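Local structure of tryptophan halogenase (Shewanella frigidimarina, 2PYX) at residues R93-C98 and H275-P280; N281-D286 and G296-S301. The protein probably acts as a flavin-dependent halogenase of the tryptophan halogenase family, using FAD in a monooxygenase-type reaction. All blocks are in the same frame, centred on the assembly; numbering follows the deposited sequence.

Contact 1: R93-C98 and H275-P280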
loop_
_atom_site.group_PDB
_atom_site.type_symbol
_atom_site.label_atom_id
_atom_site.label_comp_id
_atom_site.label_asym_id
_atom_site.label_seq_id
_atom_site.Cartn_x
_atom_site.Cartn_y
_atom_site.Cartn_z
ATOM N N ARG A 93 -7.380 -5.018 -9.788
ATOM C CA ARG A 93 -8.504 -5.156 -10.691
ATOM C C ARG A 93 -9.787 -5.140 -9.890
ATOM O O ARG A 93 -9.956 -5.918 -8.946
ATOM C CB ARG A 93 -8.449 -6.429 -11.511
ATOM C CG ARG A 93 -9.509 -6.458 -12.620
ATOM C CD ARG A 93 -9.398 -7.692 -13.465
ATOM N NE ARG A 93 -8.076 -7.833 -14.060
ATOM C CZ ARG A 93 -7.638 -7.134 -15.105
ATOM N NH1 ARG A 93 -8.417 -6.236 -15.673
ATOM N NH2 ARG A 93 -6.414 -7.332 -15.577
ATOM N N PHE A 94 -10.663 -4.232 -10.286
ATOM C CA PHE A 94 -11.925 -3.942 -9.591
ATOM C C PHE A 94 -13.075 -4.568 -10.393
ATOM O O PHE A 94 -13.288 -4.196 -11.550
ATOM C CB PHE A 94 -12.080 -2.439 -9.432
ATOM C CG PHE A 94 -11.058 -1.872 -8.508
ATOM C CD1 PHE A 94 -11.198 -1.999 -7.130
ATOM C CD2 PHE A 94 -9.897 -1.273 -8.991
ATOM C CE1 PHE A 94 -10.216 -1.526 -6.272
ATOM C CE2 PHE A 94 -8.914 -0.799 -8.117
ATOM C CZ PHE A 94 -9.097 -0.904 -6.764
ATOM N N ILE A 95 -13.795 -5.487 -9.750
ATOM C CA ILE A 95 -14.821 -6.290 -10.383
ATOM C C ILE A 95 -16.143 -5.928 -9.720
ATOM O O ILE A 95 -16.233 -5.957 -8.500
ATOM C CB ILE A 95 -14.469 -7.774 -10.233
ATOM C CG1 ILE A 95 -13.066 -8.022 -10.828
ATOM C CG2 ILE A 95 -15.520 -8.638 -10.891
ATOM C CD1 ILE A 95 -12.487 -9.348 -10.466
ATOM N N ASN A 96 -17.169 -5.667 -10.526
ATOM C CA ASN A 96 -18.525 -5.410 -10.079
ATOM C C ASN A 96 -18.699 -4.171 -9.201
ATOM O O ASN A 96 -19.656 -4.061 -8.468
ATOM C CB ASN A 96 -19.126 -6.644 -9.391
ATOM C CG ASN A 96 -19.297 -7.816 -10.333
ATOM O OD1 ASN A 96 -19.213 -7.658 -11.540
ATOM N ND2 ASN A 96 -19.451 -8.994 -9.763
ATOM N N TRP A 97 -17.793 -3.214 -9.333
ATOM C CA TRP A 97 -17.899 -1.992 -8.545
ATOM C C TRP A 97 -18.839 -0.981 -9.170
ATOM O O TRP A 97 -19.357 -0.103 -8.479
ATOM C CB TRP A 97 -16.510 -1.326 -8.388
ATOM C CG TRP A 97 -15.707 -1.897 -7.322
ATOM C CD1 TRP A 97 -15.062 -3.095 -7.279
ATOM C CD2 TRP A 97 -15.422 -1.241 -6.084
ATOM N NE1 TRP A 97 -14.418 -3.250 -6.061
ATOM C CE2 TRP A 97 -14.617 -2.107 -5.317
ATOM C CE3 TRP A 97 -15.786 0.014 -5.552
ATOM C CZ2 TRP A 97 -14.172 -1.764 -4.046
ATOM C CZ3 TRP A 97 -15.323 0.350 -4.288
ATOM C CH2 TRP A 97 -14.547 -0.537 -3.552
ATOM N N CYS A 98 -19.006 -1.026 -10.485
ATOM C CA CYS A 98 -19.739 0.014 -11.180
ATOM C C CYS A 98 -21.266 -0.118 -11.215
ATOM O O CYS A 98 -21.987 0.894 -11.195
ATOM C CB CYS A 98 -19.283 0.155 -12.625
ATOM S SG CYS A 98 -17.558 0.580 -12.792
ATOM N N HIS A 275 -7.304 -8.684 -6.713
ATOM C CA HIS A 275 -8.687 -8.528 -7.134
ATOM C C HIS A 275 -9.488 -7.964 -5.973
ATOM O O HIS A 275 -9.267 -8.311 -4.802
ATOM C CB HIS A 275 -9.269 -9.850 -7.590
ATOM C CG HIS A 275 -8.666 -10.337 -8.864
ATOM N ND1 HIS A 275 -9.234 -11.351 -9.605
ATOM C CD2 HIS A 275 -7.578 -9.923 -9.560
ATOM C CE1 HIS A 275 -8.496 -11.564 -10.684
ATOM N NE2 HIS A 275 -7.482 -10.719 -10.679
ATOM N N SER A 276 -10.394 -7.062 -6.330
ATOM C CA SER A 276 -11.300 -6.430 -5.387
ATOM C C SER A 276 -12.666 -6.532 -6.024
ATOM O O SER A 276 -12.934 -5.879 -7.020
ATOM C CB SER A 276 -10.914 -4.955 -5.235
ATOM O OG SER A 276 -11.934 -4.231 -4.585
ATOM N N THR A 277 -13.547 -7.350 -5.439
ATOM C CA THR A 277 -14.851 -7.615 -6.020
ATOM C C THR A 277 -15.895 -7.044 -5.070
ATOM O O THR A 277 -16.061 -7.505 -3.935
ATOM C CB THR A 277 -15.083 -9.146 -6.245
ATOM O OG1 THR A 277 -14.013 -9.679 -7.029
ATOM C CG2 THR A 277 -16.387 -9.366 -6.946
ATOM N N ALA A 278 -16.628 -6.064 -5.555
ATOM C CA ALA A 278 -17.638 -5.379 -4.768
ATOM C C ALA A 278 -18.777 -6.321 -4.411
ATOM O O ALA A 278 -19.148 -7.174 -5.222
ATOM C CB ALA A 278 -18.191 -4.156 -5.490
ATOM N N GLN A 279 -19.293 -6.124 -3.198
ATOM C CA GLN A 279 -20.377 -6.913 -2.610
ATOM C C GLN A 279 -21.471 -5.949 -2.146
ATOM O O GLN A 279 -21.289 -4.711 -2.259
ATOM C CB GLN A 279 -19.836 -7.756 -1.454
ATOM C CG GLN A 279 -18.653 -8.630 -1.785
ATOM C CD GLN A 279 -18.984 -9.704 -2.806
ATOM O OE1 GLN A 279 -20.068 -10.329 -2.734
ATOM N NE2 GLN A 279 -18.072 -9.928 -3.775
ATOM N N PRO A 280 -22.619 -6.463 -1.647
ATOM C CA PRO A 280 -23.679 -5.544 -1.224
ATOM C C PRO A 280 -23.289 -4.523 -0.153
ATOM O O PRO A 280 -23.876 -3.431 -0.158
ATOM C CB PRO A 280 -24.788 -6.494 -0.750
ATOM C CG PRO A 280 -24.577 -7.722 -1.600
ATOM C CD PRO A 280 -23.083 -7.876 -1.656
HETATM O O HOH W 1 -20.028 -9.360 -6.772
#
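A parallel strand pairing in the mixed sheet joins the end of strand 87-95 to strand 274-279, R93 facing H275, F94 facing S276 and I95 facing T277. Three backbone bonds fix this register: S276 N to R93 O (2.9 Å), I95 N to S276 O (2.9 Å, 169° at the hydrogen) and A278 N to I95 O (3.0 Å). Past I95 the strand gives way to a loop, and the W97 indole lies between two partners. A278 CB stands over one face, 3.8 Å from the centroid of the five-membered ring of W97, a CH-pi contact; F94 CD1 lies over the opposite face. At the indole edge W97 NE1 reaches S276 OG (3.1 Å) and S276 O, both weak bonds bent to about 130°. S276 OG, anti to its own backbone N (chi1 166°), also lies 3.5 Å from F94 CD1. An alanine here removes the indole, which would probably open a gap between F94 and A278 and leave S276 OG and O without that N-H. A water bridges N96 ND2 and A278 O. Two weak, bent bonds leave the indole's placing as much to F94 and A278 as to its N-H, beside E361, predicted to bind L-tryptophan.

Contact 2: N281-D286 and G296-S301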
loop_
_atom_site.group_PDB
_atom_site.type_symbol
_atom_site.label_atom_id
_atom_site.label_comp_id
_atom_site.label_asym_id
_atom_site.label_seq_id
_atom_site.Cartn_x
_atom_site.Cartn_y
_atom_site.Cartn_z
ATOM N N ASN A 281 -22.362 -4.893 0.728
ATOM C CA ASN A 281 -22.029 -4.074 1.878
ATOM C C ASN A 281 -20.539 -3.876 2.088
ATOM O O ASN A 281 -20.107 -3.642 3.222
ATOM C CB ASN A 281 -22.707 -4.638 3.137
ATOM C CG ASN A 281 -24.193 -4.522 3.050
ATOM O OD1 ASN A 281 -24.720 -3.429 3.055
ATOM N ND2 ASN A 281 -24.888 -5.653 2.959
ATOM N N GLY A 282 -19.778 -3.966 1.004
ATOM C CA GLY A 282 -18.342 -3.805 1.069
ATOM C C GLY A 282 -17.699 -4.420 -0.163
ATOM O O GLY A 282 -18.253 -4.353 -1.251
ATOM N N TRP A 283 -16.538 -5.011 0.008
ATOM C CA TRP A 283 -15.818 -5.612 -1.110
ATOM C C TRP A 283 -14.919 -6.699 -0.582
ATOM O O TRP A 283 -14.491 -6.683 0.588
ATOM C CB TRP A 283 -15.030 -4.543 -1.887
ATOM C CG TRP A 283 -13.989 -3.836 -1.078
ATOM C CD1 TRP A 283 -14.159 -2.742 -0.233
ATOM C CD2 TRP A 283 -12.592 -4.154 -1.029
ATOM N NE1 TRP A 283 -12.950 -2.409 0.332
ATOM C CE2 TRP A 283 -11.975 -3.239 -0.149
ATOM C CE3 TRP A 283 -11.792 -5.118 -1.642
ATOM C CZ2 TRP A 283 -10.603 -3.286 0.146
ATOM C CZ3 TRP A 283 -10.417 -5.122 -1.413
ATOM C CH2 TRP A 283 -9.835 -4.206 -0.515
ATOM N N ILE A 284 -14.613 -7.657 -1.469
ATOM C CA ILE A 284 -13.758 -8.777 -1.135
ATOM C C ILE A 284 -12.412 -8.718 -1.848
ATOM O O ILE A 284 -12.388 -8.554 -3.069
ATOM C CB ILE A 284 -14.471 -10.077 -1.471
ATOM C CG1 ILE A 284 -15.579 -10.285 -0.449
ATOM C CG2 ILE A 284 -13.539 -11.258 -1.438
ATOM C CD1 ILE A 284 -16.506 -11.499 -0.728
ATOM N N TRP A 285 -11.328 -8.770 -1.068
ATOM C CA TRP A 285 -9.972 -8.799 -1.625
ATOM C C TRP A 285 -9.581 -10.238 -1.908
ATOM O O TRP A 285 -10.099 -11.178 -1.282
ATOM C CB TRP A 285 -8.941 -8.149 -0.723
ATOM C CG TRP A 285 -8.434 -8.974 0.414
ATOM C CD1 TRP A 285 -7.586 -10.045 0.357
ATOM C CD2 TRP A 285 -8.675 -8.735 1.804
ATOM N NE1 TRP A 285 -7.283 -10.482 1.629
ATOM C CE2 TRP A 285 -7.955 -9.691 2.532
ATOM C CE3 TRP A 285 -9.442 -7.787 2.507
ATOM C CZ2 TRP A 285 -7.979 -9.730 3.930
ATOM C CZ3 TRP A 285 -9.476 -7.844 3.877
ATOM C CH2 TRP A 285 -8.757 -8.813 4.577
ATOM N N ASP A 286 -8.683 -10.406 -2.877
ATOM C CA ASP A 286 -8.254 -11.743 -3.265
ATOM C C ASP A 286 -6.811 -11.547 -3.717
ATOM O O ASP A 286 -6.575 -10.910 -4.741
ATOM C CB ASP A 286 -9.193 -12.308 -4.332
ATOM C CG ASP A 286 -8.930 -13.782 -4.639
ATOM O OD1 ASP A 286 -7.749 -14.205 -4.583
ATOM O OD2 ASP A 286 -9.919 -14.474 -4.999
ATOM N N GLY A 296 -10.508 -11.701 1.826
ATOM C CA GLY A 296 -11.199 -11.070 2.928
ATOM C C GLY A 296 -12.330 -10.194 2.482
ATOM O O GLY A 296 -12.232 -9.552 1.443
ATOM N N TYR A 297 -13.400 -10.156 3.282
ATOM C CA TYR A 297 -14.520 -9.296 3.019
ATOM C C TYR A 297 -14.398 -8.104 3.988
ATOM O O TYR A 297 -14.403 -8.262 5.211
ATOM C CB TYR A 297 -15.833 -10.027 3.306
ATOM C CG TYR A 297 -17.110 -9.293 2.979
ATOM C CD1 TYR A 297 -17.133 -8.178 2.147
ATOM C CD2 TYR A 297 -18.325 -9.734 3.484
ATOM C CE1 TYR A 297 -18.370 -7.518 1.846
ATOM C CE2 TYR A 297 -19.509 -9.080 3.203
ATOM C CZ TYR A 297 -19.552 -7.996 2.365
ATOM O OH TYR A 297 -20.690 -7.343 2.039
ATOM N N VAL A 298 -14.216 -6.910 3.400
ATOM C CA VAL A 298 -14.245 -5.630 4.097
ATOM C C VAL A 298 -15.667 -5.133 4.023
ATOM O O VAL A 298 -16.207 -4.989 2.933
ATOM C CB VAL A 298 -13.312 -4.646 3.368
ATOM C CG1 VAL A 298 -13.500 -3.229 3.892
ATOM C CG2 VAL A 298 -11.888 -5.113 3.463
ATOM N N TYR A 299 -16.243 -4.807 5.170
ATOM C CA TYR A 299 -17.653 -4.437 5.192
ATOM C C TYR A 299 -18.004 -3.481 6.350
ATOM O O TYR A 299 -17.199 -3.250 7.252
ATOM C CB TYR A 299 -18.548 -5.690 5.224
ATOM C CG TYR A 299 -18.438 -6.553 6.432
ATOM C CD1 TYR A 299 -17.496 -7.545 6.493
ATOM C CD2 TYR A 299 -19.307 -6.404 7.518
ATOM C CE1 TYR A 299 -17.362 -8.348 7.608
ATOM C CE2 TYR A 299 -19.183 -7.213 8.647
ATOM C CZ TYR A 299 -18.233 -8.225 8.669
ATOM O OH TYR A 299 -18.091 -9.028 9.794
ATOM N N SER A 300 -19.212 -2.946 6.286
ATOM C CA SER A 300 -19.711 -1.975 7.299
ATOM C C SER A 300 -20.685 -2.651 8.231
ATOM O O SER A 300 -21.735 -3.101 7.770
ATOM C CB SER A 300 -20.414 -0.857 6.590
ATOM O OG SER A 300 -21.086 -0.008 7.494
ATOM N N SER A 301 -20.354 -2.666 9.520
ATOM C CA SER A 301 -21.273 -3.260 10.515
ATOM C C SER A 301 -22.552 -2.473 10.706
ATOM O O SER A 301 -23.515 -3.017 11.266
ATOM C CB SER A 301 -20.583 -3.407 11.849
ATOM O OG SER A 301 -20.104 -2.187 12.359
#
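G296 and W285 face each other within a beta hairpin formed by strands 282-288 and 292-299. Backbone bonds come in two hydrogen-bonded pairs. W283 and V298 exchange N-H and C=O both ways, W283 N to V298 O at 2.9 Å and V298 N to W283 O at 2.8 Å; W285 and G296 do the same, with G296 N to W285 O the longer bond at 3.2 Å. Between them I284 faces Y297 as a non-hydrogen-bonded pair, and G282 faces Y299 in another beyond W283 and V298, where G282 CA approaches V298 O in a CA-H...O contact. Where N281 leads into the strand, its O accepts S300 N, and its N donates to the phenol oxygen Y297 OH (3.2 Å, 135° at the hydrogen).

Apolar contacts divide between the faces. On one, Y297 CG stands anti to its backbone N (chi1 -175°), and Y297 CD1 meets I284 CG1 at 3.7 Å. On the other, V298 CB lies over the W283 indole, offset toward its rim, while W283 NE1 hydrogen-bonds to OE2 of E358. V298 CG2 sits at the edge of the W285 ring, near its plane. G296 has no side chain; a CB there would clash with W285 CH2. The W285 indole lies with one face on the G296 backbone, with G296 CA 3.4 Å from the centroid of its six-membered ring and only 5° off the ring normal.

In the fold
Contacts 1 and 2 lie in one mixed sheet, their centres 10 Å apart, and strands 274-279 and 282-288 join them as antiparallel neighbours: T277 O lies 2.9 Å from I284 N, a probable hydrogen bond. Contact 2 is the more buried, with eight of its ten touching residues buried; contact 1 is partly buried, four of nine. Their topology differs too: contact 1 pairs strands distant in sequence in parallel, whereas contact 2 closes a local hairpin. Both rely on indoles, but W97 offers a weak N-H bond to S276 while W285 packs on bare glycine backbone. W97 and W283 meet ring to ring, carrying aromatic packing from one contact to the other.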